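Local atomic coordinates of Agap007691-pb (Anopheles gambiae, PDB entry 5C98), a protein that belongs to the serpin family and may act as an inhibitor of serine proteases, although its own function has not been established. Residues V175-P180 and M229-A234. Numbering follows the deposited sequence. Where two conformers were deposited one is given.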
loop_
_atom_site.group_PDB
_atom_site.type_symbol
_atom_site.label_atom_id
_atom_site.label_comp_id
_atom_site.label_asym_id
_atom_site.label_seq_id
_atom_site.Cartn_x
_atom_site.Cartn_y
_atom_site.Cartn_z
ATOM N N VAL A 175 5.159 -2.457 2.145
ATOM C CA VAL A 175 4.998 -2.756 0.721
ATOM C C VAL A 175 5.825 -1.750 -0.077
ATOM O O VAL A 175 5.512 -0.554 -0.086
ATOM C CB VAL A 175 3.548 -2.747 0.258
ATOM C CG1 VAL A 175 3.459 -3.021 -1.242
ATOM C CG2 VAL A 175 2.773 -3.803 1.066
ATOM N N SER A 176 6.851 -2.240 -0.747
ATOM C CA SER A 176 7.787 -1.418 -1.496
ATOM C C SER A 176 7.806 -1.868 -2.935
ATOM O O SER A 176 8.090 -3.030 -3.223
ATOM C CB SER A 176 9.196 -1.503 -0.916
ATOM O OG SER A 176 9.158 -1.038 0.413
ATOM N N VAL A 177 7.521 -0.944 -3.837
ATOM C CA VAL A 177 7.651 -1.192 -5.264
ATOM C C VAL A 177 9.059 -0.761 -5.651
ATOM O O VAL A 177 9.400 0.419 -5.519
ATOM C CB VAL A 177 6.596 -0.402 -6.050
ATOM C CG1 VAL A 177 6.825 -0.572 -7.566
ATOM C CG2 VAL A 177 5.213 -0.823 -5.609
ATOM N N LEU A 178 9.864 -1.705 -6.112
ATOM C CA LEU A 178 11.283 -1.494 -6.352
ATOM C C LEU A 178 11.686 -1.603 -7.819
ATOM O O LEU A 178 12.783 -1.161 -8.175
ATOM C CB LEU A 178 12.105 -2.482 -5.512
ATOM C CG LEU A 178 11.771 -2.452 -4.018
ATOM C CD1 LEU A 178 12.419 -3.628 -3.293
ATOM C CD2 LEU A 178 12.189 -1.127 -3.405
ATOM N N THR A 179 10.829 -2.134 -8.670
ATOM C CA THR A 179 11.200 -2.327 -10.059
ATOM C C THR A 179 11.274 -0.975 -10.773
ATOM O O THR A 179 10.456 -0.089 -10.508
ATOM C CB THR A 179 10.156 -3.221 -10.726
ATOM O OG1 THR A 179 10.263 -4.546 -10.213
ATOM C CG2 THR A 179 10.375 -3.300 -12.178
ATOM N N PRO A 180 12.232 -0.795 -11.686
ATOM C CA PRO A 180 12.300 0.470 -12.426
ATOM C C PRO A 180 11.186 0.551 -13.455
ATOM O O PRO A 180 10.670 -0.458 -13.938
ATOM C CB PRO A 180 13.666 0.419 -13.124
ATOM C CG PRO A 180 14.039 -0.979 -13.149
ATOM C CD PRO A 180 13.353 -1.691 -12.019
ATOM N N MET A 229 1.829 3.337 -17.111
ATOM C CA MET A 229 3.275 3.402 -17.251
ATOM C C MET A 229 3.873 2.096 -16.754
ATOM O O MET A 229 3.912 1.866 -15.535
ATOM C CB MET A 229 3.819 4.563 -16.430
ATOM C CG MET A 229 3.410 5.909 -17.019
ATOM S SD MET A 229 4.101 7.278 -16.109
ATOM C CE MET A 229 5.857 7.019 -16.327
ATOM N N PRO A 230 4.334 1.216 -17.622
ATOM C CA PRO A 230 4.786 -0.091 -17.144
ATOM C C PRO A 230 6.130 -0.043 -16.444
ATOM O O PRO A 230 7.017 0.740 -16.772
ATOM C CB PRO A 230 4.914 -0.921 -18.431
ATOM C CG PRO A 230 5.140 0.079 -19.502
ATOM C CD PRO A 230 4.400 1.336 -19.087
ATOM N N PHE A 231 6.286 -0.952 -15.497
ATOM C CA PHE A 231 7.589 -1.293 -14.954
ATOM C C PHE A 231 8.238 -2.399 -15.776
ATOM O O PHE A 231 7.636 -2.976 -16.683
ATOM C CB PHE A 231 7.422 -1.704 -13.488
ATOM C CG PHE A 231 6.847 -0.608 -12.612
ATOM C CD1 PHE A 231 7.671 0.427 -12.161
ATOM C CD2 PHE A 231 5.507 -0.588 -12.255
ATOM C CE1 PHE A 231 7.161 1.440 -11.366
ATOM C CE2 PHE A 231 5.014 0.406 -11.454
ATOM C CZ PHE A 231 5.838 1.427 -11.017
ATOM N N ASP A 232 9.509 -2.664 -15.463
ATOM C CA ASP A 232 10.291 -3.696 -16.130
ATOM C C ASP A 232 9.470 -4.958 -16.338
ATOM O O ASP A 232 8.738 -5.393 -15.451
ATOM C CB ASP A 232 11.510 -4.021 -15.261
ATOM C CG ASP A 232 12.451 -5.009 -15.922
ATOM O OD1 ASP A 232 12.145 -6.223 -15.908
ATOM O OD2 ASP A 232 13.492 -4.572 -16.458
ATOM N N ALA A 233 9.611 -5.551 -17.525
ATOM C CA ALA A 233 8.743 -6.648 -17.943
ATOM C C ALA A 233 8.721 -7.780 -16.923
ATOM O O ALA A 233 7.674 -8.390 -16.686
ATOM C CB ALA A 233 9.236 -7.181 -19.289
ATOM N N ALA A 234 9.863 -8.063 -16.293
ATOM C CA ALA A 234 9.937 -9.193 -15.376
ATOM C C ALA A 234 9.060 -8.999 -14.140
ATOM O O ALA A 234 8.725 -9.991 -13.476
ATOM C CB ALA A 234 11.388 -9.439 -14.961
#
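The carbonyl oxygen of Pro180 receives the backbone NH of Asp232, N to O 2.9 Å, with the nitrogen almost on the extension of the C=O bond (172° at the oxygen). CA of Phe231 touches the same oxygen in a bent CH···O contact, 120° at the hydrogen. In this serpin fold the bond ties the segment leaving strand 169-177, which pairs with strands 95-104 and 320-328, to the turn that joins the antiparallel strands 224-230 and 237-244.

The Phe231 ring lies between the Pro180 backbone, at its edge, and Val177, over one face. Val177 CG1 is 4.1 Å from Phe231 CZ, offset toward the rim, while the oxygen of Thr179 comes in obliquely, 3.3 Å from CD1 of Phe231. Leu237 and Met239 of strand 237-244 also pack against Phe231, so this residue bridges that strand and the end of 169-177.

Thr179 splits its two branches between different neighbours. In one of its two conformers CG2, anti to the backbone N, lies 3.4 Å from Asp232 CB and OG1 is hydrogen-bonded to His94 ND1; the methyl contact is therefore provisional. In that conformer the side chains of Thr179 and Asp232 cross at about a right angle. Beyond that methyl contact the Asp232 carboxylate serves its own turn: OD1 accepts the backbone N of Ala234 at 3.0 Å, closing an Asx turn in which the donor meets the anti side of OD1, 25° out of the carboxylate plane.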